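Local coordinates for Rho guanine nucleotide exchange factor 3 (Mus musculus, PDB 2Z0Q), which acts as a guanine nucleotide exchange factor that switches on the small GTPases RhoA and RhoB, and is seen here as its DH-PH domain pair, at residues F249-Q252 and E253-V256; P275-V278 and K279-T282; S314-G318 and S319-T323; L326-D330 and T331-Q335; Q336-N339 and C340-A344. One frame throughout, in Å; residues are numbered along the deposited sequence.

Contact 1. Residues F249-Q252 and E253-V256; sequences FLFQ and EVLV
Phe-249 and Val-256 face each other as an antiparallel hydrogen-bonded pair, and the two short strands run 162° apart in direction, joined by a tight turn at Gln-252 and Glu-253. This is a beta hairpin in the sheet of the PH domain. The pair is tied in both directions: Phe-249 N gives to Val-256 O at 2.8 Å, and Val-256 N returns a bond to Phe-249 O at 2.7 Å, each lying in the carbonyl plane. Nearer the turn, Phe-251 N donates to Val-254 O at 2.8 Å, while the reverse bond from Val-254 N is long and weak.

Phe-251 makes two of the apolar side-chain contacts. Its CG stands anti to the carbonyl carbon (chi1 -71°), which lays the ring along the neighbouring strand toward Val-256. There the CG2 methyl comes in at the ring edge, in its plane, 3.9 Å from CE2. At the base of the side chain, CB packs on Val-254 CG1. With an alanine here the Val-256 methyl would probably lose its aromatic neighbour, and a gap is likely to open beside Leu-232, which the side chain also touches. The other side of the sheet bears Leu-250 and Leu-255, a non-hydrogen-bonded pair facing helix 331-345 through Leu-250. These two leucines cross at about a right angle, with CD1 of Leu-250 4.0 Å from CD1 of Leu-255.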
loop_
_atom_site.group_PDB
_atom_site.type_symbol
_atom_site.label_atom_id
_atom_site.label_comp_id
_atom_site.label_asym_id
_atom_site.label_seq_id
_atom_site.Cartn_x
_atom_site.Cartn_y
_atom_site.Cartn_z
ATOM N N PHE A 249 -0.305 1.015 -15.793
ATOM C CA PHE A 249 -0.876 -0.171 -15.162
ATOM C C PHE A 249 -0.403 -1.452 -15.842
ATOM O O PHE A 249 -0.645 -1.672 -17.038
ATOM C CB PHE A 249 -2.412 -0.132 -15.281
ATOM C CG PHE A 249 -3.051 1.037 -14.578
ATOM C CD1 PHE A 249 -3.336 0.986 -13.213
ATOM C CD2 PHE A 249 -3.356 2.197 -15.282
ATOM C CE1 PHE A 249 -3.917 2.074 -12.561
ATOM C CE2 PHE A 249 -3.923 3.266 -14.645
ATOM C CZ PHE A 249 -4.217 3.217 -13.270
ATOM N N LEU A 250 0.257 -2.308 -15.070
ATOM C CA LEU A 250 0.668 -3.586 -15.581
ATOM C C LEU A 250 -0.315 -4.657 -15.059
ATOM O O LEU A 250 -0.219 -5.097 -13.911
ATOM C CB LEU A 250 2.087 -3.949 -15.103
ATOM C CG LEU A 250 2.513 -5.368 -15.548
ATOM C CD1 LEU A 250 2.596 -5.473 -17.088
ATOM C CD2 LEU A 250 3.846 -5.697 -14.917
ATOM N N PHE A 251 -1.273 -5.036 -15.893
ATOM C CA PHE A 251 -2.190 -6.117 -15.528
ATOM C C PHE A 251 -1.401 -7.381 -15.923
ATOM O O PHE A 251 -0.418 -7.289 -16.649
ATOM C CB PHE A 251 -3.496 -6.002 -16.324
ATOM C CG PHE A 251 -4.360 -4.839 -15.894
ATOM C CD1 PHE A 251 -5.141 -4.915 -14.732
ATOM C CD2 PHE A 251 -4.389 -3.674 -16.649
ATOM C CE1 PHE A 251 -5.946 -3.838 -14.329
ATOM C CE2 PHE A 251 -5.179 -2.593 -16.267
ATOM C CZ PHE A 251 -5.969 -2.673 -15.096
ATOM N N GLN A 252 -1.817 -8.567 -15.469
ATOM C CA GLN A 252 -1.027 -9.752 -15.779
ATOM C C GLN A 252 -0.658 -9.939 -17.240
ATOM O O GLN A 252 0.481 -10.288 -17.563
ATOM C CB GLN A 252 -1.748 -11.013 -15.303
ATOM C CG GLN A 252 -0.888 -12.279 -15.387
ATOM C CD GLN A 252 0.243 -12.262 -14.384
ATOM O OE1 GLN A 252 1.320 -11.736 -14.659
ATOM N NE2 GLN A 252 -0.005 -12.827 -13.191
ATOM N N GLU A 253 -1.607 -9.684 -18.131
ATOM C CA GLU A 253 -1.358 -9.906 -19.540
ATOM C C GLU A 253 -1.329 -8.668 -20.430
ATOM O O GLU A 253 -1.140 -8.793 -21.637
ATOM C CB GLU A 253 -2.405 -10.890 -20.081
ATOM C CG GLU A 253 -2.366 -12.257 -19.365
ATOM C CD GLU A 253 -3.351 -13.233 -19.974
ATOM O OE1 GLU A 253 -3.224 -13.508 -21.181
ATOM O OE2 GLU A 253 -4.260 -13.707 -19.259
ATOM N N VAL A 254 -1.492 -7.496 -19.833
ATOM C CA VAL A 254 -1.520 -6.272 -20.640
ATOM C C VAL A 254 -1.062 -5.023 -19.897
ATOM O O VAL A 254 -1.389 -4.812 -18.723
ATOM C CB VAL A 254 -2.958 -6.060 -21.254
ATOM C CG1 VAL A 254 -3.973 -5.863 -20.133
ATOM C CG2 VAL A 254 -2.983 -4.824 -22.239
ATOM N N LEU A 255 -0.278 -4.189 -20.599
ATOM C CA LEU A 255 0.194 -2.931 -20.032
ATOM C C LEU A 255 -0.732 -1.811 -20.534
ATOM O O LEU A 255 -1.046 -1.737 -21.722
ATOM C CB LEU A 255 1.631 -2.655 -20.478
ATOM C CG LEU A 255 2.282 -1.400 -19.868
ATOM C CD1 LEU A 255 2.807 -1.733 -18.478
ATOM C CD2 LEU A 255 3.465 -0.911 -20.735
ATOM N N VAL A 256 -1.184 -0.949 -19.627
ATOM C CA VAL A 256 -2.091 0.150 -20.005
ATOM C C VAL A 256 -1.433 1.455 -19.564
ATOM O O VAL A 256 -1.060 1.626 -18.399
ATOM C CB VAL A 256 -3.488 -0.022 -19.341
ATOM C CG1 VAL A 256 -4.451 1.131 -19.826
ATOM C CG2 VAL A 256 -4.060 -1.358 -19.738
#

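Contact 2. Residues P275-V278 and K279-T282; sequences PIPV and KDLT
Pro-277 and Asp-280 meet across a short helical turn that takes the chain from strand 276-277 toward strand 282-285 of the PH domain. Asp-280 is the side chain to follow. Its CB lies 3.8 Å from Pro-277 O, the oxygen that accepts the Asp-280 N at 3.0 Å, and also leans on the Phe-315 ring of strand 310-315. With CG turned to the side of its own backbone N (chi1 -53°), the carboxylate swings back beside the proline, at its CB-CG edge. At the tip, OD2 rests 3.6 Å from Pro-277 CB and 3.7 Å from its CG. The CG of Lys-279 touches that same Pro-277 CB, so this carbon meets the tip of one charged side chain and the base of another.

The turn is closed a second time by Leu-281 N, which donates to Val-278 O at 3.2 Å. Both donors stand well above the plane of the carbonyl they reach (57° and 72° out), in keeping with so tight a turn. On the buried side, Ile-276 CG2 packs on Leu-281 CB at 3.8 Å, the two side chains roughly perpendicular. Within the turn the hydrogen bonds are backbone to backbone, with Lys-345 NZ, from the C-terminal helix, adding a donor to Val-278 O and Leu-281 O. The turn's own side chains add mainly apolar packing, and the Asp-280 carboxylate touches Pro-277 only through van der Waals contact.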
loop_
_atom_site.group_PDB
_atom_site.type_symbol
_atom_site.label_atom_id
_atom_site.label_comp_id
_atom_site.label_asym_id
_atom_site.label_seq_id
_atom_site.Cartn_x
_atom_site.Cartn_y
_atom_site.Cartn_z
ATOM N N PRO A 275 -3.638 -0.304 -25.599
ATOM C CA PRO A 275 -2.952 -1.189 -24.649
ATOM C C PRO A 275 -1.905 -2.072 -25.336
ATOM O O PRO A 275 -2.080 -2.448 -26.497
ATOM C CB PRO A 275 -4.098 -2.044 -24.078
ATOM C CG PRO A 275 -5.311 -1.205 -24.271
ATOM C CD PRO A 275 -5.091 -0.547 -25.613
ATOM N N ILE A 276 -0.838 -2.409 -24.608
ATOM C CA ILE A 276 0.213 -3.281 -25.109
ATOM C C ILE A 276 0.161 -4.668 -24.430
ATOM O O ILE A 276 0.433 -4.797 -23.238
ATOM C CB ILE A 276 1.626 -2.655 -24.861
ATOM C CG1 ILE A 276 1.731 -1.325 -25.635
ATOM C CG2 ILE A 276 2.739 -3.650 -25.251
ATOM C CD1 ILE A 276 2.955 -0.539 -25.231
ATOM N N PRO A 277 -0.180 -5.719 -25.189
ATOM C CA PRO A 277 -0.237 -7.076 -24.613
ATOM C C PRO A 277 1.147 -7.424 -24.104
ATOM O O PRO A 277 2.136 -7.109 -24.766
ATOM C CB PRO A 277 -0.642 -7.962 -25.806
ATOM C CG PRO A 277 -1.350 -7.062 -26.725
ATOM C CD PRO A 277 -0.592 -5.711 -26.592
ATOM N N VAL A 278 1.230 -8.058 -22.936
ATOM C CA VAL A 278 2.521 -8.407 -22.363
ATOM C C VAL A 278 3.307 -9.362 -23.272
ATOM O O VAL A 278 4.531 -9.263 -23.321
ATOM C CB VAL A 278 2.351 -9.005 -20.923
ATOM C CG1 VAL A 278 3.618 -9.696 -20.451
ATOM C CG2 VAL A 278 2.023 -7.836 -19.930
ATOM N N LYS A 279 2.619 -10.235 -24.017
ATOM C CA LYS A 279 3.324 -11.172 -24.920
ATOM C C LYS A 279 4.062 -10.425 -26.043
ATOM O O LYS A 279 4.987 -10.976 -26.648
ATOM C CB LYS A 279 2.349 -12.157 -25.585
ATOM C CG LYS A 279 1.317 -11.500 -26.479
ATOM C CD LYS A 279 0.581 -12.507 -27.391
ATOM C CE LYS A 279 -0.302 -11.756 -28.422
ATOM N NZ LYS A 279 -0.840 -12.673 -29.478
ATOM N N ASP A 280 3.632 -9.196 -26.328
ATOM C CA ASP A 280 4.253 -8.390 -27.390
ATOM C C ASP A 280 5.010 -7.174 -26.843
ATOM O O ASP A 280 5.353 -6.265 -27.595
ATOM C CB ASP A 280 3.196 -7.867 -28.358
ATOM C CG ASP A 280 2.303 -8.968 -28.915
ATOM O OD1 ASP A 280 2.840 -9.994 -29.376
ATOM O OD2 ASP A 280 1.063 -8.779 -28.893
ATOM N N LEU A 281 5.256 -7.132 -25.546
ATOM C CA LEU A 281 5.914 -5.959 -24.962
ATOM C C LEU A 281 7.436 -6.156 -24.931
ATOM O O LEU A 281 7.936 -7.063 -24.271
ATOM C CB LEU A 281 5.352 -5.739 -23.547
ATOM C CG LEU A 281 5.708 -4.512 -22.692
ATOM C CD1 LEU A 281 4.950 -4.561 -21.356
ATOM C CD2 LEU A 281 7.218 -4.521 -22.428
ATOM N N THR A 282 8.169 -5.305 -25.641
ATOM C CA THR A 282 9.635 -5.394 -25.647
ATOM C C THR A 282 10.132 -4.368 -24.599
ATOM O O THR A 282 9.823 -3.180 -24.687
ATOM C CB THR A 282 10.194 -5.026 -27.031
ATOM O OG1 THR A 282 9.730 -5.973 -28.016
ATOM C CG2 THR A 282 11.726 -5.035 -26.993
#

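Contact 3. Residues S314-G318 and S319-T323; sequences SFKNG and SQSQT. With SO4 (sulfate ion), chain D.
Phe-315 and Gln-322 lie obliquely across one another, ring and amide planes 85° apart, with the amide NE2 at the ring edge, in its plane, 3.9 Å from CD2. One face of the ring takes Asn-317 CB, 3.6 Å above the plane and offset toward the rim. The Gln-322 amide is held elsewhere too: OE1 accepts from His-324, and NE2 gives to Gln-274 O and to a water that also binds Gln-320 O. Beneath them, Phe-315 and Gln-322 are a hydrogen-bonded pair of the antiparallel beta hairpin joining strands 310-315 and 322-327 of the PH domain.

At the hairpin tip Ser-321 brings its hydroxyl between Asn-317 and Gly-318, a chi1 of -67° setting OG beside the backbone N. That hydroxyl accepts from Asn-317 N at 2.8 Å, an almost straight bond (178°), and donates to Gly-318 O at 2.8 Å. Ser-321 N reaches the same oxygen from the same face of its plane. A sulfate, probably from the crystallisation liquor, accepts from Thr-323 N at 3.0 Å and also binds Arg-273.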
loop_
_atom_site.group_PDB
_atom_site.type_symbol
_atom_site.label_atom_id
_atom_site.label_comp_id
_atom_site.label_asym_id
_atom_site.label_seq_id
_atom_site.Cartn_x
_atom_site.Cartn_y
_atom_site.Cartn_z
ATOM N N SER A 314 8.363 -0.946 -25.897
ATOM C CA SER A 314 7.929 -0.747 -27.279
ATOM C C SER A 314 7.020 -1.904 -27.726
ATOM O O SER A 314 7.023 -3.014 -27.160
ATOM C CB SER A 314 9.158 -0.570 -28.192
ATOM O OG SER A 314 9.822 -1.786 -28.396
ATOM N N PHE A 315 6.222 -1.613 -28.726
ATOM C CA PHE A 315 5.227 -2.529 -29.230
ATOM C C PHE A 315 5.143 -2.396 -30.746
ATOM O O PHE A 315 4.876 -1.316 -31.302
ATOM C CB PHE A 315 3.905 -2.147 -28.554
ATOM C CG PHE A 315 2.702 -2.867 -29.074
ATOM C CD1 PHE A 315 2.737 -4.231 -29.289
ATOM C CD2 PHE A 315 1.487 -2.180 -29.226
ATOM C CE1 PHE A 315 1.567 -4.931 -29.649
ATOM C CE2 PHE A 315 0.315 -2.869 -29.581
ATOM C CZ PHE A 315 0.365 -4.254 -29.790
ATOM N N LYS A 316 5.366 -3.518 -31.413
ATOM C CA LYS A 316 5.318 -3.556 -32.863
ATOM C C LYS A 316 3.873 -3.865 -33.234
ATOM O O LYS A 316 3.357 -4.912 -32.869
ATOM C CB LYS A 316 6.294 -4.639 -33.364
ATOM C CG LYS A 316 6.463 -4.569 -34.825
ATOM C CD LYS A 316 7.422 -5.587 -35.401
ATOM C CE LYS A 316 7.358 -5.420 -36.917
ATOM N NZ LYS A 316 7.980 -6.567 -37.538
ATOM N N ASN A 317 3.232 -2.958 -33.975
ATOM C CA ASN A 317 1.809 -3.116 -34.316
ATOM C C ASN A 317 1.523 -2.342 -35.598
ATOM O O ASN A 317 0.597 -1.538 -35.659
ATOM C CB ASN A 317 0.963 -2.553 -33.141
ATOM C CG ASN A 317 -0.489 -2.999 -33.170
ATOM O OD1 ASN A 317 -0.798 -4.094 -33.611
ATOM N ND2 ASN A 317 -1.391 -2.144 -32.657
ATOM N N GLY A 318 2.352 -2.572 -36.613
ATOM C CA GLY A 318 2.188 -1.874 -37.875
ATOM C C GLY A 318 2.181 -0.356 -37.765
ATOM O O GLY A 318 3.096 0.246 -37.161
ATOM N N SER A 319 1.148 0.263 -38.350
ATOM C CA SER A 319 0.992 1.709 -38.364
ATOM C C SER A 319 0.760 2.238 -36.962
ATOM O O SER A 319 0.961 3.418 -36.701
ATOM C CB SER A 319 -0.190 2.150 -39.280
ATOM O OG SER A 319 -1.468 1.714 -38.798
ATOM N N GLN A 320 0.331 1.367 -36.062
ATOM C CA GLN A 320 0.059 1.790 -34.702
ATOM C C GLN A 320 1.200 1.379 -33.736
ATOM O O GLN A 320 0.996 1.354 -32.536
ATOM C CB GLN A 320 -1.269 1.179 -34.230
ATOM C CG GLN A 320 -2.524 1.585 -35.026
ATOM C CD GLN A 320 -2.961 3.037 -34.770
ATOM O OE1 GLN A 320 -2.395 3.988 -35.338
ATOM N NE2 GLN A 320 -3.965 3.210 -33.904
ATOM N N SER A 321 2.380 1.064 -34.253
ATOM C CA SER A 321 3.506 0.684 -33.363
ATOM C C SER A 321 3.764 1.817 -32.380
ATOM O O SER A 321 3.491 2.970 -32.683
ATOM C CB SER A 321 4.768 0.424 -34.166
ATOM O OG SER A 321 4.620 -0.706 -34.966
ATOM N N GLN A 322 4.302 1.472 -31.217
ATOM C CA GLN A 322 4.522 2.464 -30.174
ATOM C C GLN A 322 5.878 2.270 -29.538
ATOM O O GLN A 322 6.427 1.173 -29.544
ATOM C CB GLN A 322 3.527 2.274 -29.011
ATOM C CG GLN A 322 2.071 2.484 -29.249
ATOM C CD GLN A 322 1.262 2.056 -28.024
ATOM O OE1 GLN A 322 1.632 2.374 -26.893
ATOM N NE2 GLN A 322 0.165 1.329 -28.247
ATOM N N THR A 323 6.389 3.356 -28.980
ATOM C CA THR A 323 7.591 3.248 -28.184
ATOM C C THR A 323 7.472 4.307 -27.077
ATOM O O THR A 323 7.064 5.423 -27.334
ATOM C CB THR A 323 8.896 3.410 -29.005
ATOM O OG1 THR A 323 10.008 3.042 -28.162
ATOM C CG2 THR A 323 9.082 4.838 -29.564
HETATM S S SO4 D . 4.043 6.433 -30.006
HETATM O O1 SO4 D . 3.136 6.430 -31.211
HETATM O O2 SO4 D . 4.201 7.851 -29.554
HETATM O O3 SO4 D . 3.390 5.679 -28.909
HETATM O O4 SO4 D . 5.369 5.827 -30.312
HETATM O O HOH W 1 -0.870 0.570 -30.850
#

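Contact 4. Residues L326-D330 and T331-Q335; sequences LQAND and TFNKQ
Asp-330 caps the helix that begins at Thr-331: its OD1 accepts from Asn-333 N at 2.6 Å, met nearly end-on to the C-O bond. The carboxylate gets there because CG sits between the backbone N and the carbonyl carbon (chi1 48°), folded back over the first turn. The Asp-330 carbonyl starts the helical pattern, accepting from Lys-334 N at 3.0 Å. A valine here would probably leave Asn-333 N without its N-cap acceptor and fray the start of the helix.

Packing is tightest at the buried Ala-328, whose methyl presses on the helix backbone, 3.4 Å from Lys-334 CA, closer than usual for two carbons. By contrast Asn-329, Thr-331 and Phe-332 belong to the solvent side, where Phe-332 adds little more than its CB, 3.5 Å from Asp-330 OD1. The whole turn links strand 322-327 to the C-terminal helix of the PH domain, and the extended Lys-334 reaches on to Asp-285 of strand 282-285 and the carbonyl of Phe-310 on strand 310-315.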
loop_
_atom_site.group_PDB
_atom_site.type_symbol
_atom_site.label_atom_id
_atom_site.label_comp_id
_atom_site.label_asym_id
_atom_site.label_seq_id
_atom_site.Cartn_x
_atom_site.Cartn_y
_atom_site.Cartn_z
ATOM N N LEU A 326 10.211 5.784 -20.353
ATOM C CA LEU A 326 9.513 6.108 -19.117
ATOM C C LEU A 326 10.501 6.243 -17.958
ATOM O O LEU A 326 11.401 5.428 -17.844
ATOM C CB LEU A 326 8.512 4.970 -18.828
ATOM C CG LEU A 326 7.451 4.697 -19.897
ATOM C CD1 LEU A 326 6.599 3.478 -19.503
ATOM C CD2 LEU A 326 6.541 5.939 -20.025
ATOM N N GLN A 327 10.284 7.230 -17.093
ATOM C CA GLN A 327 11.180 7.503 -15.968
ATOM C C GLN A 327 10.531 7.172 -14.640
ATOM O O GLN A 327 9.445 7.678 -14.346
ATOM C CB GLN A 327 11.595 8.985 -15.940
ATOM C CG GLN A 327 12.567 9.304 -14.790
ATOM C CD GLN A 327 12.932 10.771 -14.742
ATOM O OE1 GLN A 327 12.044 11.625 -14.713
ATOM N NE2 GLN A 327 14.228 11.077 -14.731
ATOM N N ALA A 328 11.191 6.302 -13.869
ATOM C CA ALA A 328 10.692 5.898 -12.553
ATOM C C ALA A 328 11.068 6.951 -11.529
ATOM O O ALA A 328 11.864 7.851 -11.791
ATOM C CB ALA A 328 11.263 4.527 -12.151
ATOM N N ASN A 329 10.499 6.809 -10.335
ATOM C CA ASN A 329 10.687 7.769 -9.270
ATOM C C ASN A 329 12.085 7.804 -8.658
ATOM O O ASN A 329 12.537 8.856 -8.214
ATOM C CB ASN A 329 9.589 7.510 -8.222
ATOM C CG ASN A 329 8.180 7.451 -8.856
ATOM O OD1 ASN A 329 7.390 6.548 -8.556
ATOM N ND2 ASN A 329 7.866 8.417 -9.733
ATOM N N ASP A 330 12.768 6.662 -8.655
ATOM C CA ASP A 330 14.127 6.545 -8.119
ATOM C C ASP A 330 14.703 5.206 -8.602
ATOM O O ASP A 330 14.029 4.436 -9.293
ATOM C CB ASP A 330 14.115 6.556 -6.578
ATOM C CG ASP A 330 13.088 5.602 -6.013
ATOM O OD1 ASP A 330 13.030 4.454 -6.459
ATOM O OD2 ASP A 330 12.320 5.997 -5.108
ATOM N N THR A 331 15.941 4.916 -8.219
ATOM C CA THR A 331 16.573 3.671 -8.641
ATOM C C THR A 331 15.787 2.446 -8.220
ATOM O O THR A 331 15.626 1.516 -8.979
ATOM C CB THR A 331 18.019 3.555 -8.103
ATOM O OG1 THR A 331 18.764 4.718 -8.483
ATOM C CG2 THR A 331 18.691 2.344 -8.692
ATOM N N PHE A 332 15.278 2.440 -7.000
ATOM C CA PHE A 332 14.514 1.299 -6.524
ATOM C C PHE A 332 13.216 1.079 -7.305
ATOM O O PHE A 332 12.880 -0.054 -7.682
ATOM C CB PHE A 332 14.212 1.501 -5.023
ATOM C CG PHE A 332 13.303 0.468 -4.441
ATOM C CD1 PHE A 332 13.700 -0.863 -4.348
ATOM C CD2 PHE A 332 12.041 0.822 -3.988
ATOM C CE1 PHE A 332 12.856 -1.834 -3.820
ATOM C CE2 PHE A 332 11.188 -0.121 -3.461
ATOM C CZ PHE A 332 11.594 -1.467 -3.374
ATOM N N ASN A 333 12.492 2.167 -7.564
ATOM C CA ASN A 333 11.239 2.062 -8.314
ATOM C C ASN A 333 11.498 1.581 -9.752
ATOM O O ASN A 333 10.688 0.857 -10.314
ATOM C CB ASN A 333 10.509 3.420 -8.347
ATOM C CG ASN A 333 9.079 3.314 -8.898
ATOM O OD1 ASN A 333 8.297 2.442 -8.488
ATOM N ND2 ASN A 333 8.729 4.202 -9.824
ATOM N N LYS A 334 12.612 2.004 -10.344
ATOM C CA LYS A 334 12.924 1.552 -11.708
ATOM C C LYS A 334 13.135 0.039 -11.711
ATOM O O LYS A 334 12.578 -0.680 -12.548
ATOM C CB LYS A 334 14.174 2.249 -12.263
ATOM C CG LYS A 334 14.688 1.510 -13.551
ATOM C CD LYS A 334 15.691 2.355 -14.336
ATOM C CE LYS A 334 16.515 1.451 -15.297
ATOM N NZ LYS A 334 17.416 2.301 -16.137
ATOM N N GLN A 335 13.912 -0.475 -10.747
ATOM C CA GLN A 335 14.115 -1.923 -10.690
ATOM C C GLN A 335 12.793 -2.676 -10.481
ATOM O O GLN A 335 12.594 -3.719 -11.087
ATOM C CB GLN A 335 15.130 -2.304 -9.570
ATOM C CG GLN A 335 15.632 -3.765 -9.662
ATOM C CD GLN A 335 16.405 -4.044 -10.952
ATOM O OE1 GLN A 335 17.301 -3.280 -11.318
ATOM N NE2 GLN A 335 16.070 -5.136 -11.628
#

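Contact 5. Residues Q336-N339 and C340-A344; sequences QWLN and CIRQA
Leu-338 and Arg-342, one helical turn apart, belong to a ladder of backbone bonds in which each N-H reaches the carbonyl four residues earlier. Cys-340 N gives to Gln-336 O at 2.9 Å, Ile-341 N to Trp-337 O at 3.0 Å, and Arg-342 and Gln-343 follow suit with Leu-338 and Asn-339. Three of the four are nearly straight; the last, from Gln-343, is bent to 152°.

Apolar contact comes on the inner side. The Ile-341 CD1 methyl sits at the edge of the Trp-337 indole, near its plane, 4.1 Å from CE3. A chi1 of -64° puts CG1 opposite the isoleucine's own carbonyl carbon and points this longer branch back along the helix toward the tryptophan, and CG1 itself lies 3.2 Å from Trp-337 O. This is the C-terminal helix of the PH fold, which closes one end of the beta sandwich: Trp-337 reaches Cys-234, Leu-238 and Val-248, while Ile-341 packs on Leu-250 and Leu-283.

Charged and polar groups lie on the outer side. Arg-342 runs extended from CG to NE, side by side with Leu-338 and pointing the same way, which brings the leucine CB over one face of the guanidinium, 3.7 Å from NH1. A water in the plane of that group, at its edge, accepts from NH1 at 3.0 Å and donates to Asn-339 OD1, an oxygen that also takes a bond from Gln-335 NE2.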
loop_
_atom_site.group_PDB
_atom_site.type_symbol
_atom_site.label_atom_id
_atom_site.label_comp_id
_atom_site.label_asym_id
_atom_site.label_seq_id
_atom_site.Cartn_x
_atom_site.Cartn_y
_atom_site.Cartn_z
ATOM N N GLN A 336 11.908 -2.143 -9.627
ATOM C CA GLN A 336 10.600 -2.756 -9.356
ATOM C C GLN A 336 9.827 -2.930 -10.662
ATOM O O GLN A 336 9.263 -3.978 -10.933
ATOM C CB GLN A 336 9.784 -1.873 -8.397
ATOM C CG GLN A 336 10.431 -1.613 -7.010
ATOM C CD GLN A 336 9.537 -0.750 -6.099
ATOM O OE1 GLN A 336 9.246 0.427 -6.400
ATOM N NE2 GLN A 336 9.087 -1.340 -4.977
ATOM N N TRP A 337 9.798 -1.871 -11.469
ATOM C CA TRP A 337 9.138 -1.932 -12.776
ATOM C C TRP A 337 9.783 -2.968 -13.684
ATOM O O TRP A 337 9.101 -3.764 -14.314
ATOM C CB TRP A 337 9.156 -0.556 -13.449
ATOM C CG TRP A 337 7.976 0.286 -13.062
ATOM C CD1 TRP A 337 7.950 1.330 -12.180
ATOM C CD2 TRP A 337 6.634 0.121 -13.528
ATOM N NE1 TRP A 337 6.661 1.825 -12.075
ATOM C CE2 TRP A 337 5.844 1.101 -12.890
ATOM C CE3 TRP A 337 6.026 -0.757 -14.424
ATOM C CZ2 TRP A 337 4.467 1.216 -13.126
ATOM C CZ3 TRP A 337 4.661 -0.646 -14.656
ATOM C CH2 TRP A 337 3.902 0.340 -14.006
ATOM N N LEU A 338 11.110 -2.942 -13.782
ATOM C CA LEU A 338 11.780 -3.940 -14.610
ATOM C C LEU A 338 11.446 -5.365 -14.119
ATOM O O LEU A 338 11.090 -6.241 -14.916
ATOM C CB LEU A 338 13.311 -3.716 -14.564
ATOM C CG LEU A 338 13.873 -2.428 -15.158
ATOM C CD1 LEU A 338 15.423 -2.521 -15.162
ATOM C CD2 LEU A 338 13.383 -2.251 -16.584
ATOM N N ASN A 339 11.547 -5.593 -12.800
ATOM C CA ASN A 339 11.255 -6.931 -12.249
ATOM C C ASN A 339 9.819 -7.371 -12.572
ATOM O O ASN A 339 9.604 -8.470 -13.069
ATOM C CB ASN A 339 11.445 -6.962 -10.718
ATOM C CG ASN A 339 12.870 -6.663 -10.275
ATOM O OD1 ASN A 339 13.827 -6.754 -11.052
ATOM N ND2 ASN A 339 13.021 -6.323 -8.991
ATOM N N CYS A 340 8.831 -6.498 -12.321
ATOM C CA CYS A 340 7.433 -6.864 -12.588
ATOM C C CYS A 340 7.109 -7.132 -14.043
ATOM O O CYS A 340 6.391 -8.060 -14.360
ATOM C CB CYS A 340 6.479 -5.801 -12.038
ATOM S SG CYS A 340 6.469 -5.747 -10.245
ATOM N N ILE A 341 7.616 -6.300 -14.947
ATOM C CA ILE A 341 7.355 -6.545 -16.336
ATOM C C ILE A 341 8.015 -7.875 -16.774
ATOM O O ILE A 341 7.418 -8.683 -17.470
ATOM C CB ILE A 341 7.886 -5.387 -17.206
ATOM C CG1 ILE A 341 7.119 -4.101 -16.850
ATOM C CG2 ILE A 341 7.717 -5.735 -18.722
ATOM C CD1 ILE A 341 7.642 -2.873 -17.575
ATOM N N ARG A 342 9.260 -8.091 -16.388
ATOM C CA ARG A 342 9.915 -9.345 -16.769
ATOM C C ARG A 342 9.183 -10.568 -16.184
ATOM O O ARG A 342 9.033 -11.581 -16.862
ATOM C CB ARG A 342 11.386 -9.341 -16.325
ATOM C CG ARG A 342 12.237 -8.365 -17.130
ATOM C CD ARG A 342 13.575 -8.107 -16.521
ATOM N NE ARG A 342 14.391 -7.252 -17.379
ATOM C CZ ARG A 342 15.364 -6.471 -16.940
ATOM N NH1 ARG A 342 15.646 -6.424 -15.645
ATOM N NH2 ARG A 342 16.070 -5.751 -17.799
ATOM N N GLN A 343 8.701 -10.443 -14.952
ATOM C CA GLN A 343 8.004 -11.537 -14.288
ATOM C C GLN A 343 6.696 -11.829 -14.999
ATOM O O GLN A 343 6.361 -12.986 -15.250
ATOM C CB GLN A 343 7.788 -11.206 -12.807
ATOM C CG GLN A 343 7.044 -12.306 -12.031
ATOM C CD GLN A 343 7.853 -13.618 -11.975
ATOM O OE1 GLN A 343 8.953 -13.659 -11.404
ATOM N NE2 GLN A 343 7.322 -14.679 -12.587
ATOM N N ALA A 344 5.955 -10.773 -15.367
ATOM C CA ALA A 344 4.714 -10.987 -16.103
ATOM C C ALA A 344 4.999 -11.642 -17.467
ATOM O O ALA A 344 4.253 -12.521 -17.909
ATOM C CB ALA A 344 3.947 -9.635 -16.280
HETATM O O HOH W 2 14.908 -8.290 -13.398
#

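How the contacts relate
All five contacts belong to the PH domain. Contact 1 is the most buried, and contacts 2 and 5 are partly so; contacts 3 and 4 lie at the surface. Contacts 1 and 2 are laced edge to edge, Leu-255 N to Ile-276 O and Glu-253 O to Val-278 N both at 2.8 Å. Contact 2 in turn packs Pro-277 on Phe-315 of contact 3. Contacts 3 and 4 share strand 322-327; contacts 4 and 5 share helix 331-345, capped at its start by a carboxylate and packed further on against Leu-250 of contact 1. Of the two hairpins, contact 1 relies on apolar side chains, whereas contact 3 draws on a hydroxyl, an amide and water.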